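Local atomic coordinates of RabGAP/TBC protein (Chlamydomonas reinhardtii, PDB entry 4P17), a protein that is of unproven function but carries a flagellar RabGAP-type TBC domain, a fold that in relatives speeds GTP hydrolysis by Rab GTPases. Residues Glu29-Asp34 / His297-Val301; Cys235-Val239 / Thr249-Leu253; Tyr141-Asn145 / Leu176-Glu181. All blocks are in the same frame, centred on the assembly; numbering follows the deposited sequence.

The three contacts lie within an all-helical chain. Contact 1 joins helix 27-50 to helix 299-306, so the other two are nested inside the loop it closes. Contact 3 comes first within that loop, pairing helices 128-144 and 169-183; contact 2 follows, where the loop after helix 226-234 meets helix 243-256 near the centre of the chain. Contacts 1 and 3 lie on opposite sides of that centre, their own centres about 32 Å apart. Contacts 2 and 3 touch through Leu179, which packs on Leu236 and Leu253. These two are thus joined by side-chain packing within the TBC domain, while contact 1 brings a helix near the start of the chain against one near its end.

Contact 1 (Glu29-Asp34 / His297-Val301); sequences ERRSCD and HQRDV
Cys33 CB lies over one face of the Arg299 guanidinium, 3.3 Å above its plane, while Asp34 OD1 sits at the edge, in plane. There Arg299 NH2 donates to Asp34 OD1 at 2.9 Å in a salt bridge that meets the oxygen nearly along its C-O axis, and a water in the same plane links OD1 to Arg299 NH1 and lies over one face of the Arg30 guanidinium. The CG of Arg299 stands between the backbone N and the carbonyl carbon (chi1 57°), and the extended chain runs past Cys33 SG to the carboxylate. At the His297 ring, Arg30 CD approaches obliquely, 3.8 Å from ND1, and a water in the ring plane connects ND1 to Arg30 NH1, which also forms a salt bridge with Glu244. Cys33 SG accepts a hydrogen bond of 3.6 Å, usual for sulfur, from Asp300 N at the start of helix 299-306, where Gln298 OE1 caps Val301 N. Beside it Asp300, salt-bridged to Arg248 and hydrogen-bonded to Asn36, shares waters with Cys33 O and with Ser32 OG and Gln298 NE2. A methionine in place of Arg299 would probably leave Asp34 without its close cationic mate and Cys33 without the flat group against its CB. The contact is a watered, charged seam around one buried cysteine, in which Asp34 and Glu244 probably offset the like charges of Arg299 and Arg30.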
loop_
_atom_site.group_PDB
_atom_site.type_symbol
_atom_site.label_atom_id
_atom_site.label_comp_id
_atom_site.label_asym_id
_atom_site.label_seq_id
_atom_site.Cartn_x
_atom_site.Cartn_y
_atom_site.Cartn_z
ATOM N N GLU A 29 3.359 16.342 -12.853
ATOM C CA GLU A 29 3.726 15.640 -11.621
ATOM C C GLU A 29 4.258 14.265 -11.992
ATOM O O GLU A 29 5.372 13.879 -11.634
ATOM C CB GLU A 29 2.520 15.518 -10.668
ATOM C CG GLU A 29 2.107 16.869 -10.072
ATOM C CD GLU A 29 0.842 16.843 -9.240
ATOM O OE1 GLU A 29 0.136 15.811 -9.191
ATOM O OE2 GLU A 29 0.531 17.889 -8.637
ATOM N N ARG A 30 3.467 13.549 -12.770
ATOM C CA ARG A 30 3.854 12.194 -13.141
ATOM C C ARG A 30 5.132 12.174 -14.017
ATOM O O ARG A 30 5.978 11.288 -13.890
ATOM C CB ARG A 30 2.665 11.510 -13.846
ATOM C CG ARG A 30 1.486 11.231 -12.921
ATOM C CD ARG A 30 0.287 10.638 -13.678
ATOM N NE ARG A 30 0.698 9.624 -14.638
ATOM C CZ ARG A 30 0.898 8.343 -14.339
ATOM N NH1 ARG A 30 0.708 7.908 -13.104
ATOM N NH2 ARG A 30 1.285 7.486 -15.280
ATOM N N ARG A 31 5.302 13.158 -14.892
ATOM C CA ARG A 31 6.502 13.196 -15.727
ATOM C C ARG A 31 7.738 13.396 -14.824
ATOM O O ARG A 31 8.739 12.709 -14.968
ATOM C CB ARG A 31 6.352 14.297 -16.783
ATOM C CG ARG A 31 7.565 14.663 -17.627
ATOM C CD ARG A 31 8.536 13.519 -17.946
ATOM N NE ARG A 31 7.925 12.304 -18.482
ATOM C CZ ARG A 31 8.604 11.204 -18.799
ATOM N NH1 ARG A 31 9.917 11.153 -18.636
ATOM N NH2 ARG A 31 7.963 10.146 -19.285
ATOM N N SER A 32 7.642 14.325 -13.882
ATOM C CA SER A 32 8.712 14.564 -12.926
ATOM C C SER A 32 9.076 13.289 -12.196
ATOM O O SER A 32 10.244 12.993 -12.017
ATOM C CB SER A 32 8.326 15.641 -11.913
ATOM O OG SER A 32 9.427 15.941 -11.045
ATOM N N CYS A 33 8.080 12.523 -11.762
ATOM C CA CYS A 33 8.384 11.322 -10.989
ATOM C C CYS A 33 9.044 10.279 -11.850
ATOM O O CYS A 33 9.955 9.564 -11.372
ATOM C CB CYS A 33 7.126 10.764 -10.344
ATOM S SG CYS A 33 6.460 11.925 -9.077
ATOM N N ASP A 34 8.631 10.205 -13.118
ATOM C CA ASP A 34 9.217 9.246 -14.034
ATOM C C ASP A 34 10.664 9.631 -14.342
ATOM O O ASP A 34 11.527 8.760 -14.455
ATOM C CB ASP A 34 8.434 9.155 -15.352
ATOM C CG ASP A 34 7.085 8.442 -15.215
ATOM O OD1 ASP A 34 6.828 7.799 -14.169
ATOM O OD2 ASP A 34 6.301 8.513 -16.193
ATOM N N HIS A 297 -0.762 12.415 -7.380
ATOM C CA HIS A 297 0.129 11.817 -8.361
ATOM C C HIS A 297 1.590 12.129 -8.083
ATOM O O HIS A 297 2.466 11.430 -8.568
ATOM C CB HIS A 297 -0.267 12.283 -9.773
ATOM C CG HIS A 297 -1.618 11.809 -10.178
ATOM N ND1 HIS A 297 -1.871 10.490 -10.500
ATOM C CD2 HIS A 297 -2.805 12.455 -10.258
ATOM C CE1 HIS A 297 -3.153 10.354 -10.793
ATOM N NE2 HIS A 297 -3.741 11.526 -10.652
ATOM N N GLN A 298 1.848 13.126 -7.232
ATOM C CA GLN A 298 3.209 13.525 -6.934
ATOM C C GLN A 298 3.782 12.592 -5.880
ATOM O O GLN A 298 3.884 12.933 -4.686
ATOM C CB GLN A 298 3.262 14.993 -6.460
ATOM C CG GLN A 298 4.284 15.844 -7.202
ATOM C CD GLN A 298 5.625 15.168 -7.370
ATOM O OE1 GLN A 298 5.968 14.235 -6.640
ATOM N NE2 GLN A 298 6.391 15.625 -8.348
ATOM N N ARG A 299 4.148 11.391 -6.307
ATOM C CA ARG A 299 4.635 10.399 -5.362
ATOM C C ARG A 299 6.024 10.747 -4.784
ATOM O O ARG A 299 6.349 10.389 -3.658
ATOM C CB ARG A 299 4.649 9.006 -6.020
ATOM C CG ARG A 299 5.457 8.874 -7.282
ATOM C CD ARG A 299 5.129 7.592 -7.978
ATOM N NE ARG A 299 6.039 7.338 -9.093
ATOM C CZ ARG A 299 5.793 7.677 -10.347
ATOM N NH1 ARG A 299 4.669 8.305 -10.676
ATOM N NH2 ARG A 299 6.674 7.381 -11.279
ATOM N N ASP A 300 6.817 11.510 -5.530
ATOM C CA ASP A 300 8.104 11.940 -5.029
ATOM C C ASP A 300 7.925 12.878 -3.834
ATOM O O ASP A 300 8.566 12.724 -2.778
ATOM C CB ASP A 300 8.920 12.668 -6.105
ATOM C CG ASP A 300 9.536 11.752 -7.148
ATOM O OD1 ASP A 300 9.694 10.527 -6.920
ATOM O OD2 ASP A 300 9.936 12.308 -8.197
ATOM N N VAL A 301 7.048 13.860 -4.003
ATOM C CA VAL A 301 6.812 14.831 -2.948
ATOM C C VAL A 301 6.125 14.173 -1.757
ATOM O O VAL A 301 6.406 14.530 -0.594
ATOM C CB VAL A 301 5.991 15.989 -3.475
ATOM C CG1 VAL A 301 5.554 16.922 -2.344
ATOM C CG2 VAL A 301 6.805 16.712 -4.539
HETATM O O HOH W 1 -0.442 15.492 -6.697
HETATM O O HOH W 2 0.058 8.482 -10.791
HETATM O O HOH W 3 9.270 14.722 -8.499
HETATM O O HOH W 4 10.194 8.774 -8.822
HETATM O O HOH W 5 4.150 8.318 -13.287
#

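Contact 2 (Cys235-Val239 / Thr249-Leu253); sequences CLFSV and TWDSL
Leu236 and Trp250 form the heart of a buried contact near the centre of the chain, where the loop leaving helix 226-234 lies against helix 243-256. The contact combines one hydrogen bond with apolar packing. With its CG anti to the carbonyl carbon (chi1 -75°), Trp250 carries the indole over to the loop, where NE1 donates to Leu236 O at 2.8 Å, with an N-H...O angle of 154°; the donor lies in the carbonyl plane, on a lone pair, although the oxygen is tilted 16° from the indole plane. This bond satisfies the buried indole N-H and helps to set how the ring is turned. Leu236 CB presses close to the same nitrogen, 3.3 Å from Trp250 NE1, and farther along the indole Ser238 CB approaches CZ2 obliquely. The leucine side chain crosses that of Leu253 at about a right angle, with the methyls Leu236 CD2 and Leu253 CD2 4.0 Å apart. The next side chain of the loop, Phe237, brings CD2 obliquely to within 3.8 Å of Thr249 OG1, whose own bond goes to Val246 O. Helix 153-164 adds Leu160 and Met161 against Trp250, and Val264 of helix 259-271 touches both Phe237 and Thr249. The loop is held in shape by Cys235 O, which accepts from both Ser238 N and Ser238 OG, the latter at 2.6 Å. Leu236, at positive phi, is the C-prime residue of a Schellman motif ending helix 226-234 and also the second residue of the type I' turn from Cys235 to Ser238: a helix terminus packed into the all-helical TBC core.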
loop_
_atom_site.group_PDB
_atom_site.type_symbol
_atom_site.label_atom_id
_atom_site.label_comp_id
_atom_site.label_asym_id
_atom_site.label_seq_id
_atom_site.Cartn_x
_atom_site.Cartn_y
_atom_site.Cartn_z
ATOM N N CYS A 235 -6.281 -0.508 4.420
ATOM C CA CYS A 235 -6.095 -0.883 3.013
ATOM C C CYS A 235 -4.735 -0.501 2.495
ATOM O O CYS A 235 -4.462 -0.645 1.328
ATOM C CB CYS A 235 -7.168 -0.234 2.147
ATOM S SG CYS A 235 -8.827 -0.743 2.657
ATOM N N LEU A 236 -3.871 -0.019 3.378
ATOM C CA LEU A 236 -2.537 0.415 3.016
ATOM C C LEU A 236 -2.549 1.353 1.825
ATOM O O LEU A 236 -1.781 1.166 0.888
ATOM C CB LEU A 236 -1.638 -0.776 2.687
ATOM C CG LEU A 236 -1.681 -1.881 3.709
ATOM C CD1 LEU A 236 -0.910 -3.074 3.149
ATOM C CD2 LEU A 236 -1.092 -1.354 5.003
ATOM N N PHE A 237 -3.444 2.338 1.894
ATOM C CA PHE A 237 -3.686 3.359 0.857
ATOM C C PHE A 237 -4.232 2.853 -0.467
ATOM O O PHE A 237 -4.416 3.650 -1.381
ATOM C CB PHE A 237 -2.398 4.178 0.601
ATOM C CG PHE A 237 -1.881 4.895 1.832
ATOM C CD1 PHE A 237 -2.572 5.979 2.362
ATOM C CD2 PHE A 237 -0.736 4.454 2.479
ATOM C CE1 PHE A 237 -2.112 6.612 3.504
ATOM C CE2 PHE A 237 -0.286 5.067 3.626
ATOM C CZ PHE A 237 -0.966 6.155 4.138
ATOM N N SER A 238 -4.547 1.555 -0.588
ATOM C CA SER A 238 -4.794 0.998 -1.887
ATOM C C SER A 238 -6.122 1.481 -2.486
ATOM O O SER A 238 -6.264 1.465 -3.711
ATOM C CB SER A 238 -4.764 -0.548 -1.869
ATOM O OG SER A 238 -5.688 -1.136 -0.951
ATOM N N VAL A 239 -7.074 1.911 -1.649
ATOM C CA VAL A 239 -8.351 2.432 -2.147
ATOM C C VAL A 239 -8.407 3.966 -2.097
ATOM O O VAL A 239 -9.478 4.544 -2.238
ATOM C CB VAL A 239 -9.562 1.899 -1.356
ATOM C CG1 VAL A 239 -9.503 0.353 -1.232
ATOM C CG2 VAL A 239 -9.633 2.495 0.015
ATOM N N THR A 249 4.660 4.043 -1.198
ATOM C CA THR A 249 4.439 3.817 0.236
ATOM C C THR A 249 4.797 2.361 0.591
ATOM O O THR A 249 5.404 2.068 1.640
ATOM C CB THR A 249 2.992 4.131 0.704
ATOM O OG1 THR A 249 2.084 3.093 0.332
ATOM C CG2 THR A 249 2.486 5.470 0.169
ATOM N N TRP A 250 4.454 1.458 -0.306
ATOM C CA TRP A 250 4.696 0.036 -0.071
ATOM C C TRP A 250 6.181 -0.300 -0.128
ATOM O O TRP A 250 6.682 -1.133 0.671
ATOM C CB TRP A 250 3.915 -0.789 -1.098
ATOM C CG TRP A 250 2.403 -0.857 -0.833
ATOM C CD1 TRP A 250 1.654 -0.061 0.048
ATOM C CD2 TRP A 250 1.472 -1.768 -1.438
ATOM N NE1 TRP A 250 0.327 -0.460 0.008
ATOM C CE2 TRP A 250 0.191 -1.487 -0.904
ATOM C CE3 TRP A 250 1.602 -2.810 -2.379
ATOM C CZ2 TRP A 250 -0.963 -2.206 -1.286
ATOM C CZ3 TRP A 250 0.438 -3.520 -2.760
ATOM C CH2 TRP A 250 -0.814 -3.213 -2.203
ATOM N N ASP A 251 6.900 0.342 -1.047
ATOM C CA ASP A 251 8.377 0.220 -1.080
ATOM C C ASP A 251 8.950 0.369 0.324
ATOM O O ASP A 251 9.664 -0.478 0.819
ATOM C CB ASP A 251 9.051 1.264 -1.976
ATOM C CG ASP A 251 8.763 1.066 -3.472
ATOM O OD1 ASP A 251 8.361 -0.041 -3.849
ATOM O OD2 ASP A 251 8.973 2.026 -4.266
ATOM N N SER A 252 8.639 1.477 0.973
ATOM C CA SER A 252 9.182 1.705 2.311
ATOM C C SER A 252 8.498 0.883 3.410
ATOM O O SER A 252 9.145 0.516 4.392
ATOM C CB SER A 252 9.126 3.185 2.634
ATOM O OG SER A 252 10.132 3.848 1.852
ATOM N N LEU A 253 7.212 0.592 3.260
ATOM C CA LEU A 253 6.511 -0.248 4.230
ATOM C C LEU A 253 7.160 -1.624 4.352
ATOM O O LEU A 253 7.310 -2.176 5.455
ATOM C CB LEU A 253 5.037 -0.432 3.840
ATOM C CG LEU A 253 4.203 -1.398 4.696
ATOM C CD1 LEU A 253 4.103 -0.893 6.145
ATOM C CD2 LEU A 253 2.814 -1.643 4.111
#

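Contact 3 (Tyr141-Asn145 / Leu176-Glu181); sequences YSVHN and LAALVE
Tyr141 and Glu181 come from opposite directions and meet with their ring and carboxylate planes nearly coplanar, 27° apart. The tyrosine side chain is a knob in the hole formed by Leu176, Ala177, Val180 and Glu181. A chi1 of -166°, placing CG opposite the backbone N, carries the ring into this hole, where Leu176 CG lies over one face in a CH-pi contact, 4.2 Å from the centroid, while Ala177 CB lies 3.6 Å from Tyr141 CE1. Tyr141 OH donates to the anti lone pair of Glu181 OE2 at 2.6 Å. His144 also approaches Glu181 from the opposite direction, with its ring edge: NE2 donates to the same OE2 at 2.9 Å, on the syn side but 22° out of the carboxylate plane. Asn145 ND2 donates to Tyr141 OH at 3.1 Å, so the hydroxyl is held as both acceptor and donor. The second carboxylate oxygen, OE1, pairs with Lys86, and His144 ND1 is bonded to Tyr94 OH. With OE2 gripped by two donors and a lysine at OE1, Glu181 is likely to remain ionised, tying the end of helix 128-144 to helix 169-183 through a polar cluster at the rim of a largely apolar hole.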
loop_
_atom_site.group_PDB
_atom_site.type_symbol
_atom_site.label_atom_id
_atom_site.label_comp_id
_atom_site.label_asym_id
_atom_site.label_seq_id
_atom_site.Cartn_x
_atom_site.Cartn_y
_atom_site.Cartn_z
ATOM N N TYR A 141 -5.056 -17.724 1.628
ATOM C CA TYR A 141 -4.535 -17.110 2.832
ATOM C C TYR A 141 -5.492 -17.344 4.016
ATOM O O TYR A 141 -5.042 -17.565 5.147
ATOM C CB TYR A 141 -4.285 -15.605 2.639
ATOM C CG TYR A 141 -3.449 -15.122 3.785
ATOM C CD1 TYR A 141 -2.097 -15.408 3.836
ATOM C CD2 TYR A 141 -4.029 -14.459 4.859
ATOM C CE1 TYR A 141 -1.339 -15.015 4.930
ATOM C CE2 TYR A 141 -3.271 -14.077 5.959
ATOM C CZ TYR A 141 -1.945 -14.361 5.975
ATOM O OH TYR A 141 -1.196 -13.994 7.062
ATOM N N SER A 142 -6.793 -17.368 3.727
ATOM C CA SER A 142 -7.830 -17.465 4.762
ATOM C C SER A 142 -7.826 -18.794 5.513
ATOM O O SER A 142 -8.245 -18.864 6.682
ATOM C CB SER A 142 -9.211 -17.237 4.134
ATOM O OG SER A 142 -9.660 -18.398 3.467
ATOM N N VAL A 143 -7.366 -19.848 4.841
ATOM C CA VAL A 143 -7.173 -21.150 5.478
ATOM C C VAL A 143 -5.757 -21.300 6.047
ATOM O O VAL A 143 -5.560 -22.002 7.035
ATOM C CB VAL A 143 -7.473 -22.308 4.502
ATOM C CG1 VAL A 143 -8.954 -22.245 4.081
ATOM C CG2 VAL A 143 -6.559 -22.274 3.276
ATOM N N HIS A 144 -4.785 -20.624 5.452
ATOM C CA HIS A 144 -3.414 -20.649 5.964
ATOM C C HIS A 144 -3.313 -20.017 7.351
ATOM O O HIS A 144 -2.594 -20.497 8.215
ATOM C CB HIS A 144 -2.521 -19.933 4.979
ATOM C CG HIS A 144 -1.281 -19.387 5.559
ATOM N ND1 HIS A 144 -0.188 -20.165 5.869
ATOM C CD2 HIS A 144 -0.939 -18.113 5.852
ATOM C CE1 HIS A 144 0.768 -19.386 6.344
ATOM N NE2 HIS A 144 0.340 -18.139 6.329
ATOM N N ASN A 145 -4.031 -18.914 7.522
ATOM C CA ASN A 145 -4.074 -18.134 8.746
ATOM C C ASN A 145 -5.519 -17.997 9.134
ATOM O O ASN A 145 -6.202 -17.038 8.804
ATOM C CB ASN A 145 -3.420 -16.774 8.518
ATOM C CG ASN A 145 -3.295 -15.969 9.787
ATOM O OD1 ASN A 145 -3.945 -16.259 10.787
ATOM N ND2 ASN A 145 -2.475 -14.942 9.744
ATOM N N LEU A 176 1.593 -11.145 1.212
ATOM C CA LEU A 176 0.475 -10.941 2.115
ATOM C C LEU A 176 0.793 -11.585 3.489
ATOM O O LEU A 176 0.569 -10.991 4.537
ATOM C CB LEU A 176 -0.799 -11.528 1.506
ATOM C CG LEU A 176 -2.061 -11.379 2.361
ATOM C CD1 LEU A 176 -2.461 -9.902 2.539
ATOM C CD2 LEU A 176 -3.198 -12.173 1.746
ATOM N N ALA A 177 1.331 -12.810 3.489
ATOM C CA ALA A 177 1.703 -13.455 4.744
ATOM C C ALA A 177 2.728 -12.620 5.506
ATOM O O ALA A 177 2.574 -12.357 6.710
ATOM C CB ALA A 177 2.273 -14.855 4.478
ATOM N N ALA A 178 3.782 -12.199 4.814
ATOM C CA ALA A 178 4.794 -11.358 5.455
ATOM C C ALA A 178 4.167 -10.095 6.054
ATOM O O ALA A 178 4.467 -9.707 7.170
ATOM C CB ALA A 178 5.884 -11.006 4.469
ATOM N N LEU A 179 3.238 -9.495 5.334
ATOM C CA LEU A 179 2.609 -8.250 5.768
ATOM C C LEU A 179 1.767 -8.404 7.027
ATOM O O LEU A 179 1.914 -7.661 7.997
ATOM C CB LEU A 179 1.762 -7.722 4.609
ATOM C CG LEU A 179 0.826 -6.570 4.909
ATOM C CD1 LEU A 179 1.641 -5.266 4.981
ATOM C CD2 LEU A 179 -0.249 -6.472 3.864
ATOM N N VAL A 180 0.863 -9.362 6.985
ATOM C CA VAL A 180 -0.043 -9.665 8.076
ATOM C C VAL A 180 0.703 -10.229 9.260
ATOM O O VAL A 180 0.417 -9.857 10.394
ATOM C CB VAL A 180 -1.105 -10.676 7.643
ATOM C CG1 VAL A 180 -2.032 -11.018 8.778
ATOM C CG2 VAL A 180 -1.901 -10.132 6.485
ATOM N N GLU A 181 1.630 -11.153 9.011
ATOM C CA GLU A 181 2.208 -11.895 10.118
ATOM C C GLU A 181 3.432 -11.238 10.746
ATOM O O GLU A 181 3.678 -11.437 11.938
ATOM C CB GLU A 181 2.545 -13.308 9.658
ATOM C CG GLU A 181 1.317 -14.012 9.100
ATOM C CD GLU A 181 1.631 -15.237 8.285
ATOM O OE1 GLU A 181 2.695 -15.889 8.482
ATOM O OE2 GLU A 181 0.810 -15.538 7.404
#